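Local coordinates for CRISPR-associated protein,CRISPR-associated endonuclease Cas9 (Corynebacterium diphtheriae, PDB 6JOO) that uses a guide RNA to recognise matching DNA and, with magnesium, cuts both strands through its RuvC-like and HNH nuclease domains in CRISPR immunity, at residues A[29-41]-A[634-648]. Sequence-based numbering, arbitrary orientation.
Sequences MPIKTLSLVSHIH and LLTEDLRDDRVVVMS. With nucleotides of chain B.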
# COMPACT_ATOMS: atom_id res chain seq x y z
N MSE A 29 9.45 42.63 12.81
CA MSE A 29 8.10 43.02 12.42
C MSE A 29 7.72 42.48 11.04
O MSE A 29 8.53 42.48 10.12
CB MSE A 29 7.95 44.54 12.45
CG MSE A 29 8.19 45.17 13.82
SE MSE A 29 6.79 44.76 15.13
CE MSE A 29 7.77 45.18 16.77
N PRO A 30 6.48 42.00 10.91
CA PRO A 30 6.02 41.49 9.61
C PRO A 30 5.85 42.62 8.61
O PRO A 30 5.37 43.70 8.94
CB PRO A 30 4.69 40.82 9.94
CG PRO A 30 4.69 40.63 11.43
CD PRO A 30 5.48 41.77 11.97
N ILE A 31 6.23 42.34 7.36
CA ILE A 31 6.20 43.35 6.30
C ILE A 31 5.29 42.91 5.17
O ILE A 31 4.33 43.61 4.81
CB ILE A 31 7.61 43.65 5.77
CG1 ILE A 31 8.51 44.17 6.90
CG2 ILE A 31 7.56 44.64 4.62
CD1 ILE A 31 9.92 44.49 6.45
N LYS A 32 5.59 41.76 4.57
CA LYS A 32 4.84 41.26 3.43
C LYS A 32 4.70 39.75 3.54
O LYS A 32 5.62 39.06 3.98
CB LYS A 32 5.54 41.62 2.10
CG LYS A 32 4.81 41.13 0.86
CD LYS A 32 5.60 41.41 -0.40
CE LYS A 32 4.88 40.88 -1.62
NZ LYS A 32 5.63 41.13 -2.88
N THR A 33 3.54 39.23 3.15
CA THR A 33 3.31 37.79 3.12
C THR A 33 3.89 37.21 1.84
O THR A 33 3.49 37.59 0.73
CB THR A 33 1.81 37.48 3.21
OG1 THR A 33 1.13 38.05 2.09
CG2 THR A 33 1.23 38.03 4.50
N LEU A 34 4.85 36.29 1.99
CA LEU A 34 5.53 35.73 0.83
C LEU A 34 4.74 34.57 0.22
O LEU A 34 4.54 34.52 -0.99
CB LEU A 34 6.94 35.29 1.22
CG LEU A 34 7.89 36.39 1.72
CD1 LEU A 34 9.26 35.83 2.06
CD2 LEU A 34 8.00 37.52 0.71
N SER A 35 4.28 33.64 1.05
CA SER A 35 3.54 32.49 0.56
C SER A 35 2.66 31.94 1.67
O SER A 35 3.15 31.63 2.76
CB SER A 35 4.50 31.40 0.04
OG SER A 35 3.79 30.27 -0.45
N LEU A 36 1.36 31.84 1.39
CA LEU A 36 0.40 31.24 2.31
C LEU A 36 -0.27 30.08 1.59
O LEU A 36 -0.98 30.29 0.60
CB LEU A 36 -0.63 32.26 2.79
CG LEU A 36 -0.06 33.45 3.57
CD1 LEU A 36 -1.18 34.37 4.03
CD2 LEU A 36 0.76 32.96 4.75
N VAL A 37 -0.05 28.86 2.08
CA VAL A 37 -0.50 27.66 1.39
C VAL A 37 -1.13 26.72 2.41
O VAL A 37 -0.51 26.40 3.44
CB VAL A 37 0.66 26.95 0.66
CG1 VAL A 37 0.25 25.55 0.25
CG2 VAL A 37 1.08 27.77 -0.56
N SER A 38 -2.37 26.30 2.14
CA SER A 38 -3.04 25.24 2.90
C SER A 38 -3.04 24.00 2.02
O SER A 38 -3.95 23.78 1.22
CB SER A 38 -4.45 25.66 3.30
OG SER A 38 -4.45 26.78 4.16
N HIS A 39 -1.99 23.19 2.16
CA HIS A 39 -1.82 22.02 1.31
C HIS A 39 -2.64 20.85 1.84
O HIS A 39 -2.53 20.49 3.02
CB HIS A 39 -0.35 21.64 1.21
CG HIS A 39 -0.06 20.56 0.21
ND1 HIS A 39 -0.03 19.22 0.54
CD2 HIS A 39 0.20 20.63 -1.12
CE1 HIS A 39 0.25 18.51 -0.54
NE2 HIS A 39 0.39 19.34 -1.56
N ILE A 40 -3.45 20.25 0.98
CA ILE A 40 -4.29 19.12 1.33
C ILE A 40 -3.71 17.86 0.68
O ILE A 40 -3.25 17.89 -0.47
CB ILE A 40 -5.75 19.35 0.88
CG1 ILE A 40 -6.21 20.76 1.27
CG2 ILE A 40 -6.66 18.30 1.48
CD1 ILE A 40 -6.42 20.97 2.76
N HIS A 41 -3.73 16.76 1.43
CA HIS A 41 -3.25 15.48 0.93
C HIS A 41 -4.26 14.38 1.25
O HIS A 41 -5.10 14.52 2.14
CB HIS A 41 -1.87 15.11 1.52
CG HIS A 41 -1.84 15.08 3.01
ND1 HIS A 41 -2.21 13.97 3.74
CD2 HIS A 41 -1.46 16.01 3.92
CE1 HIS A 41 -2.08 14.22 5.03
NE2 HIS A 41 -1.62 15.45 5.17
N LEU A 634 -2.20 42.20 7.62
CA LEU A 634 -1.75 41.60 6.37
C LEU A 634 -2.64 40.44 5.95
O LEU A 634 -2.97 40.29 4.76
CB LEU A 634 -0.30 41.14 6.51
CG LEU A 634 0.71 42.20 6.98
CD1 LEU A 634 1.73 41.59 7.93
CD2 LEU A 634 1.40 42.84 5.79
N LEU A 635 -3.06 39.60 6.91
CA LEU A 635 -3.87 38.44 6.57
C LEU A 635 -5.29 38.84 6.20
O LEU A 635 -5.93 38.16 5.39
CB LEU A 635 -3.87 37.45 7.73
CG LEU A 635 -2.49 36.95 8.17
CD1 LEU A 635 -2.60 35.83 9.20
CD2 LEU A 635 -1.68 36.49 6.97
N THR A 636 -5.80 39.94 6.78
CA THR A 636 -7.13 40.41 6.40
C THR A 636 -7.17 40.81 4.93
O THR A 636 -8.12 40.48 4.22
CB THR A 636 -7.56 41.58 7.29
OG1 THR A 636 -6.59 42.62 7.21
CG2 THR A 636 -7.71 41.13 8.73
N GLU A 637 -6.14 41.52 4.46
CA GLU A 637 -6.08 41.88 3.05
C GLU A 637 -5.99 40.64 2.17
O GLU A 637 -6.71 40.51 1.18
CB GLU A 637 -4.89 42.80 2.78
CG GLU A 637 -4.86 44.06 3.63
CD GLU A 637 -3.78 45.03 3.18
OE1 GLU A 637 -3.29 44.88 2.04
OE2 GLU A 637 -3.43 45.94 3.95
N ASP A 638 -5.11 39.70 2.54
CA ASP A 638 -4.94 38.49 1.75
C ASP A 638 -6.20 37.64 1.78
O ASP A 638 -6.55 37.00 0.78
CB ASP A 638 -3.74 37.70 2.27
CG ASP A 638 -2.42 38.41 2.02
OD1 ASP A 638 -2.24 38.95 0.90
OD2 ASP A 638 -1.57 38.45 2.93
N LEU A 639 -6.88 37.60 2.93
CA LEU A 639 -8.17 36.93 3.00
C LEU A 639 -9.20 37.64 2.13
O LEU A 639 -10.01 36.98 1.46
CB LEU A 639 -8.66 36.85 4.44
CG LEU A 639 -8.21 35.61 5.23
CD1 LEU A 639 -8.71 35.68 6.66
CD2 LEU A 639 -8.71 34.35 4.54
N ARG A 640 -9.19 38.98 2.12
CA ARG A 640 -10.14 39.71 1.27
C ARG A 640 -9.79 39.54 -0.20
O ARG A 640 -10.67 39.28 -1.03
CB ARG A 640 -10.16 41.20 1.65
CG ARG A 640 -11.35 41.99 1.06
CD ARG A 640 -11.10 43.51 0.94
NE ARG A 640 -9.74 43.93 1.32
CZ ARG A 640 -8.72 43.96 0.48
NH1 ARG A 640 -8.88 43.60 -0.79
NH2 ARG A 640 -7.52 44.34 0.89
N ASP A 641 -8.51 39.69 -0.55
CA ASP A 641 -8.05 39.50 -1.92
C ASP A 641 -7.98 38.03 -2.31
O ASP A 641 -7.69 37.73 -3.47
CB ASP A 641 -6.69 40.18 -2.11
CG ASP A 641 -6.42 40.57 -3.55
OD1 ASP A 641 -6.08 39.68 -4.36
OD2 ASP A 641 -6.55 41.77 -3.87
N ASP A 642 -8.23 37.12 -1.37
CA ASP A 642 -8.20 35.68 -1.63
C ASP A 642 -6.82 35.25 -2.15
O ASP A 642 -6.70 34.51 -3.13
CB ASP A 642 -9.31 35.26 -2.60
CG ASP A 642 -9.57 33.77 -2.58
OD1 ASP A 642 -8.91 33.06 -1.79
OD2 ASP A 642 -10.42 33.30 -3.36
N ARG A 643 -5.78 35.72 -1.47
CA ARG A 643 -4.42 35.32 -1.80
C ARG A 643 -3.95 34.10 -1.02
O ARG A 643 -2.84 33.62 -1.26
CB ARG A 643 -3.44 36.48 -1.57
CG ARG A 643 -3.76 37.72 -2.40
CD ARG A 643 -2.50 38.45 -2.86
NE ARG A 643 -1.66 38.92 -1.75
CZ ARG A 643 -0.46 38.44 -1.45
NH1 ARG A 643 0.06 37.46 -2.19
NH2 ARG A 643 0.22 38.93 -0.43
N VAL A 644 -4.76 33.60 -0.10
CA VAL A 644 -4.44 32.36 0.61
C VAL A 644 -4.74 31.20 -0.32
O VAL A 644 -5.88 31.03 -0.77
CB VAL A 644 -5.24 32.25 1.92
CG1 VAL A 644 -4.77 31.05 2.72
CG2 VAL A 644 -5.11 33.53 2.72
N VAL A 645 -3.73 30.39 -0.62
CA VAL A 645 -3.82 29.35 -1.63
C VAL A 645 -4.13 28.02 -0.95
O VAL A 645 -3.39 27.57 -0.08
CB VAL A 645 -2.53 29.27 -2.46
CG1 VAL A 645 -2.51 27.99 -3.28
CG2 VAL A 645 -2.41 30.48 -3.36
N VAL A 646 -5.24 27.40 -1.36
CA VAL A 646 -5.58 26.04 -0.98
C VAL A 646 -5.34 25.16 -2.19
O VAL A 646 -5.98 25.35 -3.23
CB VAL A 646 -7.04 25.92 -0.50
CG1 VAL A 646 -7.31 24.53 0.03
CG2 VAL A 646 -7.34 26.97 0.54
N MSE A 647 -4.41 24.21 -2.07
CA MSE A 647 -4.04 23.37 -3.21
C MSE A 647 -3.67 21.94 -2.82
O MSE A 647 -3.43 21.64 -1.65
CB MSE A 647 -2.88 23.99 -3.97
CG MSE A 647 -1.56 23.91 -3.24
SE MSE A 647 -0.09 24.48 -4.37
CE MSE A 647 1.39 23.92 -3.23
N SER A 648 -3.60 21.08 -3.83
CA SER A 648 -3.21 19.69 -3.66
C SER A 648 -2.50 19.22 -4.92
O SER A 648 -2.66 19.80 -6.00
CB SER A 648 -4.42 18.79 -3.37
OG SER A 648 -5.16 19.28 -2.27
P G B 77 4.91 11.17 -5.07
OP1 G B 77 5.71 10.95 -6.30
OP2 G B 77 4.77 12.54 -4.50
O5' G B 77 3.42 10.64 -5.26
C5' G B 77 3.04 9.95 -6.45
C4' G B 77 2.02 10.71 -7.27
O4' G B 77 0.86 11.01 -6.45
C3' G B 77 2.49 12.05 -7.85
O3' G B 77 1.91 12.22 -9.14
C2' G B 77 1.89 13.06 -6.89
O2' G B 77 1.69 14.35 -7.45
C1' G B 77 0.57 12.39 -6.54
N9 G B 77 -0.02 12.83 -5.28
C8 G B 77 0.61 13.02 -4.08
N7 G B 77 -0.21 13.42 -3.14
C5 G B 77 -1.44 13.49 -3.77
C6 G B 77 -2.72 13.86 -3.26
O6 G B 77 -3.00 14.22 -2.11
N1 G B 77 -3.70 13.79 -4.24
C2 G B 77 -3.49 13.41 -5.55
N2 G B 77 -4.57 13.41 -6.35
N3 G B 77 -2.31 13.07 -6.03
C4 G B 77 -1.34 13.13 -5.09
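Thr33 on strand 30-40 meets the last turns of helix 615-641 with every atom of its side chain. Its CB lies 3.5 Å from Asp638 OD2. At the tip the two branches part: CG2 lies beside Asp638 OD2 and packs on Leu634 CB and Leu635 CD2, whereas OG1, set between the backbone N and the carbonyl carbon (chi1 61°), gives its proton to Asp638 OD2 at 2.9 Å, reaching that oxygen from above the carboxylate plane. The other carboxylate oxygen, Asp638 OD1, forms a salt bridge with Arg643 NE (2.7 Å), so the group is gripped from both strand and turn. Arg643 belongs to the Schellman motif that ends the helix, its N bonded to Asp638 O and Asp642 at positive phi.

Farther along, Leu36 CD1 packs on Leu635 CD2 at 3.7 Å, the two side chains crossing at about a right angle. The returning chain then pairs in parallel with strand 30-40. Leu36 O accepts from Val645 N, Ser38 N donates almost straight to Val645 O (2.8 Å, 168°), and Ile40 N donates to Met647 O (3.0 Å); the bond from Met647 N to Ser38 O is weak. On one face the methyl CE of selenomethionine Met647 reaches Val37 CG1 and His39 CD2; on the other, Ser38 OG is hydrogen-bonded to Ala571 N and Arg567 O. Strand 645-647 thereby forms an edge of the mixed, RNase H-like sheet of the discontinuous Cas9 RuvC domain, joining sequence-distant pieces.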